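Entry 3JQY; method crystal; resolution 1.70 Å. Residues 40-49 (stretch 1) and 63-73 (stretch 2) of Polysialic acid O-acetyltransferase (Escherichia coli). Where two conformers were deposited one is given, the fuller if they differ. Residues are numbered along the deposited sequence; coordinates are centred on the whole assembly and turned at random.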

# COMPACT_ATOMS: atom_id res chain seq x y z
N ASN B 40 -4.51 -35.56 -10.01
CA ASN B 40 -4.76 -34.55 -8.98
C ASN B 40 -5.75 -35.01 -7.92
O ASN B 40 -6.67 -35.77 -8.21
CB ASN B 40 -5.25 -33.26 -9.63
CG ASN B 40 -4.23 -32.65 -10.56
OD1 ASN B 40 -4.54 -32.32 -11.71
ND2 ASN B 40 -3.00 -32.52 -10.09
N VAL B 41 -5.55 -34.54 -6.68
CA VAL B 41 -6.40 -34.94 -5.57
C VAL B 41 -6.83 -33.75 -4.73
O VAL B 41 -6.00 -32.93 -4.35
CB VAL B 41 -5.68 -35.96 -4.68
CG1 VAL B 41 -6.49 -36.25 -3.44
CG2 VAL B 41 -5.40 -37.25 -5.46
N PHE B 42 -8.12 -33.66 -4.45
CA PHE B 42 -8.66 -32.65 -3.55
C PHE B 42 -9.39 -33.40 -2.45
O PHE B 42 -10.36 -34.11 -2.72
CB PHE B 42 -9.61 -31.73 -4.33
CG PHE B 42 -10.32 -30.70 -3.48
CD1 PHE B 42 -9.74 -30.18 -2.34
CD2 PHE B 42 -11.57 -30.24 -3.85
CE1 PHE B 42 -10.40 -29.23 -1.58
CE2 PHE B 42 -12.24 -29.29 -3.09
CZ PHE B 42 -11.64 -28.78 -1.96
N VAL B 43 -8.89 -33.28 -1.22
CA VAL B 43 -9.54 -33.90 -0.07
C VAL B 43 -10.06 -32.78 0.82
O VAL B 43 -9.28 -31.95 1.30
CB VAL B 43 -8.56 -34.78 0.73
CG1 VAL B 43 -9.27 -35.38 1.94
CG2 VAL B 43 -7.98 -35.87 -0.16
N CYS B 44 -11.37 -32.75 1.03
CA CYS B 44 -11.98 -31.63 1.75
C CYS B 44 -12.87 -32.12 2.87
O CYS B 44 -13.78 -32.92 2.64
CB CYS B 44 -12.78 -30.77 0.78
SG CYS B 44 -13.24 -29.15 1.43
N GLY B 45 -12.62 -31.64 4.08
CA GLY B 45 -13.41 -32.02 5.24
C GLY B 45 -14.73 -31.28 5.32
O GLY B 45 -15.18 -30.65 4.36
N ASP B 46 -15.38 -31.39 6.48
CA ASP B 46 -16.63 -30.68 6.70
C ASP B 46 -16.33 -29.25 7.11
O ASP B 46 -15.93 -28.99 8.24
CB ASP B 46 -17.45 -31.40 7.77
CG ASP B 46 -17.96 -32.74 7.29
OD1 ASP B 46 -18.55 -32.78 6.19
OD2 ASP B 46 -17.79 -33.75 8.00
N LEU B 47 -16.52 -28.32 6.18
CA LEU B 47 -16.13 -26.93 6.41
C LEU B 47 -17.21 -26.18 7.16
O LEU B 47 -18.34 -26.65 7.29
CB LEU B 47 -15.86 -26.23 5.08
CG LEU B 47 -14.85 -26.95 4.18
CD1 LEU B 47 -14.65 -26.15 2.91
CD2 LEU B 47 -13.54 -27.19 4.91
N VAL B 48 -16.85 -25.01 7.66
CA VAL B 48 -17.81 -24.16 8.37
C VAL B 48 -17.85 -22.76 7.77
O VAL B 48 -16.82 -22.21 7.37
CB VAL B 48 -17.50 -24.08 9.88
CG1 VAL B 48 -17.71 -25.43 10.55
CG2 VAL B 48 -16.09 -23.57 10.12
N ASN B 49 -19.06 -22.20 7.70
CA ASN B 49 -19.25 -20.83 7.22
C ASN B 49 -18.48 -20.49 5.94
O ASN B 49 -17.95 -19.39 5.82
CB ASN B 49 -18.87 -19.85 8.33
CG ASN B 49 -19.33 -18.43 8.04
OD1 ASN B 49 -20.41 -18.21 7.50
ND2 ASN B 49 -18.50 -17.46 8.41
N LYS B 63 -1.84 -32.04 -4.87
CA LYS B 63 -2.76 -32.38 -3.79
C LYS B 63 -3.16 -31.17 -2.97
O LYS B 63 -2.30 -30.40 -2.52
CB LYS B 63 -2.18 -33.47 -2.89
CG LYS B 63 -3.22 -34.08 -1.94
CD LYS B 63 -2.65 -35.28 -1.18
CE LYS B 63 -3.70 -35.92 -0.28
NZ LYS B 63 -3.14 -37.08 0.47
N LEU B 64 -4.46 -31.00 -2.79
CA LEU B 64 -5.02 -30.00 -1.87
C LEU B 64 -5.77 -30.73 -0.77
O LEU B 64 -6.65 -31.54 -1.04
CB LEU B 64 -5.98 -29.07 -2.61
CG LEU B 64 -6.81 -28.13 -1.73
CD1 LEU B 64 -5.91 -27.22 -0.92
CD2 LEU B 64 -7.79 -27.31 -2.57
N ILE B 65 -5.39 -30.44 0.47
CA ILE B 65 -6.05 -31.01 1.64
C ILE B 65 -6.57 -29.88 2.51
O ILE B 65 -5.81 -29.00 2.92
CB ILE B 65 -5.06 -31.80 2.52
CG1 ILE B 65 -4.50 -33.00 1.76
CG2 ILE B 65 -5.73 -32.23 3.84
CD1 ILE B 65 -3.26 -33.58 2.42
N ILE B 66 -7.87 -29.87 2.77
CA ILE B 66 -8.44 -28.90 3.69
C ILE B 66 -9.20 -29.66 4.76
O ILE B 66 -10.10 -30.44 4.46
CB ILE B 66 -9.41 -27.93 2.97
CG1 ILE B 66 -8.72 -27.26 1.78
CG2 ILE B 66 -9.96 -26.90 3.96
CD1 ILE B 66 -9.59 -26.25 1.06
N GLU B 67 -8.84 -29.44 6.02
CA GLU B 67 -9.36 -30.26 7.11
C GLU B 67 -10.75 -29.82 7.60
O GLU B 67 -11.28 -28.80 7.16
CB GLU B 67 -8.35 -30.33 8.25
CG GLU B 67 -7.00 -30.89 7.80
CD GLU B 67 -6.02 -31.11 8.94
OE1 GLU B 67 -6.34 -30.73 10.09
OE2 GLU B 67 -4.93 -31.67 8.69
N ASP B 68 -11.33 -30.62 8.48
CA ASP B 68 -12.62 -30.31 9.08
C ASP B 68 -12.56 -28.95 9.78
O ASP B 68 -11.50 -28.55 10.30
CB ASP B 68 -13.00 -31.37 10.12
CG ASP B 68 -13.55 -32.65 9.50
OD1 ASP B 68 -13.81 -32.69 8.28
OD2 ASP B 68 -13.72 -33.63 10.25
N ASP B 69 -13.69 -28.25 9.80
CA ASP B 69 -13.87 -27.03 10.57
C ASP B 69 -13.01 -25.85 10.14
O ASP B 69 -12.84 -24.89 10.88
CB ASP B 69 -13.69 -27.31 12.06
CG ASP B 69 -14.72 -28.29 12.59
OD1 ASP B 69 -15.85 -28.28 12.07
OD2 ASP B 69 -14.39 -29.07 13.50
N VAL B 70 -12.49 -25.92 8.92
CA VAL B 70 -11.84 -24.77 8.33
C VAL B 70 -12.92 -23.88 7.72
O VAL B 70 -13.92 -24.37 7.20
CB VAL B 70 -10.82 -25.23 7.26
CG1 VAL B 70 -10.20 -24.02 6.56
CG2 VAL B 70 -9.75 -26.09 7.91
N GLU B 71 -12.74 -22.57 7.82
CA GLU B 71 -13.62 -21.64 7.13
C GLU B 71 -12.87 -21.04 5.94
O GLU B 71 -11.88 -20.34 6.12
CB GLU B 71 -14.03 -20.51 8.09
CG GLU B 71 -14.71 -19.34 7.41
CD GLU B 71 -14.87 -18.15 8.35
OE1 GLU B 71 -14.23 -17.11 8.12
OE2 GLU B 71 -15.64 -18.27 9.33
N CYS B 72 -13.34 -21.35 4.74
CA CYS B 72 -12.77 -20.78 3.52
C CYS B 72 -13.80 -19.85 2.92
O CYS B 72 -14.91 -20.28 2.61
CB CYS B 72 -12.45 -21.88 2.51
SG CYS B 72 -11.28 -23.10 3.09
N ARG B 73 -13.44 -18.58 2.77
CA ARG B 73 -14.32 -17.62 2.11
C ARG B 73 -13.56 -16.85 1.04
O ARG B 73 -12.54 -16.21 1.31
CB ARG B 73 -14.95 -16.68 3.14
CG ARG B 73 -15.77 -17.42 4.19
CD ARG B 73 -16.22 -16.51 5.32
NE ARG B 73 -17.16 -15.48 4.87
CZ ARG B 73 -18.47 -15.68 4.72
NH1 ARG B 73 -19.01 -16.87 4.97
NH2 ARG B 73 -19.24 -14.67 4.31
O HOH W 1 -16.50 -34.59 10.04

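The apolar centre of the contact lies on the sheet face that carries Phe42, Cys44, Leu64 and Ile66. The two strands, 41–44 and 63–66, run parallel and in register, so paired side chains lie side by side on the same face. Phe42 is paired with Leu64, and with chi1 in t the end of its ring comes near the second stretch: CE1 of Phe42 lies 3.4 Å from CD2 of Leu64 and 4.1 Å from CD1 of Ile66, the latter meeting the ring at its edge. Cys44, the smaller partner of Ile66, packs its SG 4.3 Å from CB of Ile66. All four residues are buried, a setting that suits their apolar side chains. Leu47 extends this cluster beyond the strand. The CB of Leu47 points sideways, but its m,t rotamer brings Leu47 CD2 to 3.7 Å from CG2 of Ile66 and 4.1 Å from CB of Val70.

The backbone ties the strands together in the alternating pattern of a parallel sheet. Leu64 N donates to Val41 O (2.9 Å), Val43 N to Leu64 O (2.8 Å), Ile66 N to Val43 O (2.9 Å) and Gly45 N to Ile66 O (2.8 Å). On the other face, which is partly exposed, Val41 and Val43 pair with Lys63 and Ile65. The all-t chain of Lys63 runs alongside the valines, its CG 4.1 Å from CB of Val41 and its CE 4.3 Å from CG2 of Val43.

Past the strands, the second stretch makes a type II turn from Glu67 to Val70, with Asp69 at positive phi. Gly45 fits closely here: a CB on it would clash with Asp68 OD1 and Glu67 C. Asp68 OD1 accepts a hydrogen bond from Asp46 N (2.7 Å), while Asp46 O accepts one from Asp69 N (2.8 Å), so backbone and side chain together fasten the turn to the first stretch. The carboxylates of Asp46 and Asp68 carry like charges, with OD2 of Asp46 4.1 Å from OD1 of Asp68; a water bridges them, donating to Asp46 OD2 (2.6 Å) and Asp68 OD2 (2.9 Å). A further backbone bond runs from Val48 N to Val70 O (3.0 Å).

The polar edge closes around Asn49, exposed and with its CB directed toward the second stretch. Asn49 ND2 donates to Glu71 OE2 (3.1 Å), and the backbone O of Asn49 accepts from Arg73 NH1 (2.9 Å), lying at the edge of the guanidinium, near its plane. Amide, carboxylate and guanidinium thus find polar partners here. Together the two stretches bury 887 Å², summed over both sides.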